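Local coordinates for protein 2-dehydropantoate 2-reductase (Geobacter metallireducens, PDB 3HN2) that probably catalyses the NADPH-dependent reduction of ketopantoate to pantoate, a step in the biosynthesis of pantothenate, at residues E161-A164 with M165-A169; Y255-S258 with M259-D262. All coordinates share one frame; numbering follows the deposited sequence.

How the interactions relate
Both contacts are local, between residues close in sequence. Interaction 1 (161-169) lies near the end of helix 157-168, which packs on the Rossmann-type sheet of the N-terminal part. Interaction 2 (255-262) forms the start of helix 258-264 in the helical C-terminal part. Their centres are about 28 Å apart and their nearest atoms about 18 Å, so they do not touch. They lie on opposite sides of the chain's centre. In this family the substrate and cofactor bind in the cleft between the two parts. A weak, long ion pair of Asp-262 with Lys-78 relates interaction 2 to the N-terminal part. Interaction 1 is structural packing.

Interaction 1 (E161-A164 with M165-A169); sequences ELAA and MFRQA
Arg-167 folds its guanidinium group back over the preceding turn of the helix, above Ala-163. The carbonyl oxygen of Ala-163 lies 3.7 Å from the guanidinium plane, over its centre. The fold comes from a bend at chi3 (-64°), after a first torsion that sets CG beside the backbone N. The aliphatic part runs past the same carbonyl, with Arg-167 CG 3.4 Å from Ala-163 O. Arg-167 NH2 also passes 3.7 Å from Ala-163 CB. This nitrogen makes its hydrogen bond to the carbonyl of Cys-173, at the start of the next strand.

Met-165 lies side by side with Leu-162, pointing the same way. Its CG is anti to the backbone N (chi1 -176°), and the chain turns at chi3 (-88°). Met-165 CE thereby reaches Leu-162 CD2 at 4.2 Å, a light apolar contact. Phe-166 meets the backbone instead: its CD2 is 3.3 Å from Leu-162 O, and the ring is oblique to that oxygen. The ring continues to Ile-146 and Leu-148 of strand 142-150. Gln-168 keeps to the backbone as well, with CB and CG beside Ala-164 O.

Four i to i+4 hydrogen bonds hold the turn, among them Arg-167 N to Ala-163 O at 3.0 Å. The oxygen of Ala-163 thus takes a backbone N-H and also has a cationic group over it, which would probably polarise it. The NH2 bond to Cys-173 O, with Ala-163 on Thr-175 and Phe-166 on Cys-173, joins helix 157-168 to strand 173-175 of the same beta-alpha-beta unit.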
loop_
_atom_site.group_PDB
_atom_site.type_symbol
_atom_site.label_atom_id
_atom_site.label_comp_id
_atom_site.label_asym_id
_atom_site.label_seq_id
_atom_site.Cartn_x
_atom_site.Cartn_y
_atom_site.Cartn_z
ATOM N N GLU A 161 -11.679 12.474 -22.991
ATOM C CA GLU A 161 -13.129 12.492 -22.733
ATOM C C GLU A 161 -13.560 11.333 -21.843
ATOM O O GLU A 161 -14.432 11.500 -20.994
ATOM C CB GLU A 161 -13.943 12.467 -24.034
ATOM C CG GLU A 161 -14.152 13.833 -24.691
ATOM C CD GLU A 161 -14.708 13.746 -26.117
ATOM O OE1 GLU A 161 -14.775 12.634 -26.691
ATOM O OE2 GLU A 161 -15.081 14.804 -26.670
ATOM N N LEU A 162 -12.956 10.163 -22.050
ATOM C CA LEU A 162 -13.195 9.001 -21.192
ATOM C C LEU A 162 -12.581 9.183 -19.799
ATOM O O LEU A 162 -13.205 8.841 -18.794
ATOM C CB LEU A 162 -12.664 7.721 -21.846
ATOM C CG LEU A 162 -13.457 7.124 -23.012
ATOM C CD1 LEU A 162 -12.719 5.929 -23.600
ATOM C CD2 LEU A 162 -14.860 6.721 -22.579
ATOM N N ALA A 163 -11.364 9.727 -19.760
ATOM C CA ALA A 163 -10.667 10.057 -18.516
ATOM C C ALA A 163 -11.459 11.049 -17.675
ATOM O O ALA A 163 -11.584 10.872 -16.458
ATOM C CB ALA A 163 -9.284 10.611 -18.813
ATOM N N ALA A 164 -11.993 12.079 -18.337
ATOM C CA ALA A 164 -12.845 13.082 -17.698
ATOM C C ALA A 164 -14.112 12.443 -17.144
ATOM O O ALA A 164 -14.502 12.713 -16.005
ATOM C CB ALA A 164 -13.194 14.194 -18.678
ATOM N N MET A 165 -14.725 11.580 -17.956
ATOM C CA MET A 165 -15.940 10.850 -17.592
ATOM C C MET A 165 -15.767 10.014 -16.316
ATOM O O MET A 165 -16.650 10.009 -15.457
ATOM C CB MET A 165 -16.393 9.965 -18.762
ATOM C CG MET A 165 -17.699 9.230 -18.533
ATOM S SD MET A 165 -17.756 7.687 -19.449
ATOM C CE MET A 165 -18.415 8.263 -21.019
ATOM N N PHE A 166 -14.633 9.322 -16.198
ATOM C CA PHE A 166 -14.319 8.566 -14.975
ATOM C C PHE A 166 -14.044 9.452 -13.765
ATOM O O PHE A 166 -14.536 9.167 -12.680
ATOM C CB PHE A 166 -13.150 7.608 -15.184
ATOM C CG PHE A 166 -13.536 6.309 -15.826
ATOM C CD1 PHE A 166 -14.270 5.362 -15.121
ATOM C CD2 PHE A 166 -13.151 6.026 -17.130
ATOM C CE1 PHE A 166 -14.625 4.154 -15.707
ATOM C CE2 PHE A 166 -13.498 4.822 -17.724
ATOM C CZ PHE A 166 -14.235 3.882 -17.011
ATOM N N ARG A 167 -13.263 10.516 -13.962
ATOM C CA ARG A 167 -12.923 11.468 -12.891
ATOM C C ARG A 167 -14.143 12.197 -12.332
ATOM O O ARG A 167 -14.205 12.473 -11.133
ATOM C CB ARG A 167 -11.866 12.473 -13.355
ATOM C CG ARG A 167 -10.448 11.904 -13.444
ATOM C CD ARG A 167 -9.400 12.995 -13.679
ATOM N NE ARG A 167 -9.567 13.666 -14.971
ATOM C CZ ARG A 167 -8.817 13.449 -16.052
ATOM N NH1 ARG A 167 -9.065 14.115 -17.174
ATOM N NH2 ARG A 167 -7.821 12.574 -16.023
ATOM N N GLN A 168 -15.109 12.488 -13.208
ATOM C CA GLN A 168 -16.418 13.026 -12.821
ATOM C C GLN A 168 -17.193 12.074 -11.913
ATOM O O GLN A 168 -17.971 12.511 -11.062
ATOM C CB GLN A 168 -17.257 13.315 -14.067
ATOM C CG GLN A 168 -16.960 14.646 -14.740
ATOM C CD GLN A 168 -17.627 15.815 -14.044
ATOM O OE1 GLN A 168 -18.829 15.788 -13.772
ATOM N NE2 GLN A 168 -16.850 16.854 -13.754
ATOM N N ALA A 169 -16.970 10.776 -12.107
ATOM C CA ALA A 169 -17.651 9.732 -11.354
ATOM C C ALA A 169 -16.916 9.387 -10.061
ATOM O O ALA A 169 -17.374 8.544 -9.297
ATOM C CB ALA A 169 -17.823 8.490 -12.220
#

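Interaction 2 (Y255-S258 with M259-D262); sequences YKPS and MEID
The Glu-260 side chain runs at a slant to those of Lys-256 and Pro-257, and its carboxylate rests against the methylene groups of the one and the ring of the other. Its OE2 is 3.3 Å from Lys-256 CD, and its OE1 is 3.5 Å from Pro-257 CD. Within the loop itself, Pro-257 N lies over one face of the Tyr-255 ring, 4.0 Å above the plane and offset toward the rim.

Glu-260 reaches back because its CG is anti to the backbone N (chi1 -180°) and the chain beyond is extended. Lys-256 is bent at chi2 and chi3, and its ammonium group goes past the carboxylate. Lys-256 NZ stays 4.4 Å from Glu-260 OE2, beyond a salt bridge, and pairs with Glu-264 one turn further on. On another flank, Ile-261 lays CD1 against Lys-256 CB at 3.8 Å.

Pro-257 sits at the N-cap of helix 258-264. Its carbonyl takes a nearly straight bond from Ile-261 N (3.2 Å, 164°) and a weak one from Glu-260 N. Asp-262 N bonds to Ser-258 O at 3.0 Å. The Asp-262 carboxylate turns back toward that same oxygen, but two acceptors cannot bond there. Its OD1 is held by a salt bridge to Arg-267, which probably offsets this close approach, and OD2 has a weak, long pairing with Lys-78. Pro-257 and Met-259 pack on helix 179-200.

The nearby Lys-256 charge would probably stabilise the negative charge of Glu-260. The bridge from Lys-256 to Glu-264 adds a polar link between the incoming loop and the helix.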
loop_
_atom_site.group_PDB
_atom_site.type_symbol
_atom_site.label_atom_id
_atom_site.label_comp_id
_atom_site.label_asym_id
_atom_site.label_seq_id
_atom_site.Cartn_x
_atom_site.Cartn_y
_atom_site.Cartn_z
ATOM N N TYR A 255 -3.772 -9.045 2.456
ATOM C CA TYR A 255 -4.604 -8.982 1.249
ATOM C C TYR A 255 -4.571 -10.257 0.409
ATOM O O TYR A 255 -3.503 -10.764 0.065
ATOM C CB TYR A 255 -4.222 -7.771 0.396
ATOM C CG TYR A 255 -4.940 -7.697 -0.933
ATOM C CD1 TYR A 255 -4.239 -7.836 -2.129
ATOM C CD2 TYR A 255 -6.321 -7.489 -0.998
ATOM C CE1 TYR A 255 -4.887 -7.774 -3.351
ATOM C CE2 TYR A 255 -6.981 -7.429 -2.220
ATOM C CZ TYR A 255 -6.256 -7.571 -3.392
ATOM O OH TYR A 255 -6.892 -7.507 -4.610
ATOM N N LYS A 256 -5.751 -10.765 0.071
ATOM C CA LYS A 256 -5.864 -11.979 -0.725
ATOM C C LYS A 256 -6.314 -11.629 -2.142
ATOM O O LYS A 256 -7.477 -11.274 -2.349
ATOM C CB LYS A 256 -6.818 -12.987 -0.065
ATOM C CG LYS A 256 -6.493 -13.285 1.408
ATOM C CD LYS A 256 -6.627 -14.766 1.749
ATOM C CE LYS A 256 -7.918 -15.108 2.468
ATOM N NZ LYS A 256 -7.811 -16.440 3.149
ATOM N N PRO A 257 -5.391 -11.731 -3.121
ATOM C CA PRO A 257 -5.597 -11.366 -4.526
ATOM C C PRO A 257 -6.746 -12.114 -5.185
ATOM O O PRO A 257 -7.195 -13.135 -4.668
ATOM C CB PRO A 257 -4.280 -11.782 -5.192
ATOM C CG PRO A 257 -3.294 -11.773 -4.112
ATOM C CD PRO A 257 -4.028 -12.239 -2.898
ATOM N N SER A 258 -7.190 -11.604 -6.333
ATOM C CA SER A 258 -8.358 -12.128 -7.048
ATOM C C SER A 258 -8.282 -13.617 -7.362
ATOM O O SER A 258 -9.272 -14.329 -7.198
ATOM C CB SER A 258 -8.593 -11.331 -8.331
ATOM O OG SER A 258 -7.441 -11.341 -9.158
ATOM N N MET A 259 -7.103 -14.077 -7.784
ATOM C CA MET A 259 -6.875 -15.477 -8.154
ATOM C C MET A 259 -6.979 -16.452 -6.985
ATOM O O MET A 259 -7.457 -17.576 -7.157
ATOM C CB MET A 259 -5.515 -15.644 -8.827
ATOM C CG MET A 259 -5.540 -15.610 -10.347
ATOM S SD MET A 259 -4.041 -16.331 -11.056
ATOM C CE MET A 259 -4.150 -17.966 -10.396
ATOM N N GLU A 260 -6.520 -16.020 -5.811
ATOM C CA GLU A 260 -6.615 -16.816 -4.590
ATOM C C GLU A 260 -8.077 -16.970 -4.159
ATOM O O GLU A 260 -8.501 -18.057 -3.757
ATOM C CB GLU A 260 -5.779 -16.181 -3.470
ATOM C CG GLU A 260 -5.811 -16.957 -2.146
ATOM C CD GLU A 260 -4.936 -16.359 -1.055
ATOM O OE1 GLU A 260 -4.357 -15.267 -1.254
ATOM O OE2 GLU A 260 -4.835 -16.992 0.018
ATOM N N ILE A 261 -8.833 -15.878 -4.259
ATOM C CA ILE A 261 -10.265 -15.859 -3.949
ATOM C C ILE A 261 -11.028 -16.812 -4.873
ATOM O O ILE A 261 -11.872 -17.585 -4.417
ATOM C CB ILE A 261 -10.854 -14.411 -4.031
ATOM C CG1 ILE A 261 -10.145 -13.458 -3.052
ATOM C CG2 ILE A 261 -12.375 -14.401 -3.806
ATOM C CD1 ILE A 261 -10.212 -13.864 -1.576
ATOM N N ASP A 262 -10.693 -16.770 -6.161
ATOM C CA ASP A 262 -11.269 -17.673 -7.157
ATOM C C ASP A 262 -10.943 -19.148 -6.877
ATOM O O ASP A 262 -11.779 -20.026 -7.104
ATOM C CB ASP A 262 -10.797 -17.286 -8.562
ATOM C CG ASP A 262 -11.368 -15.957 -9.034
ATOM O OD1 ASP A 262 -12.554 -15.672 -8.764
ATOM O OD2 ASP A 262 -10.627 -15.198 -9.697
#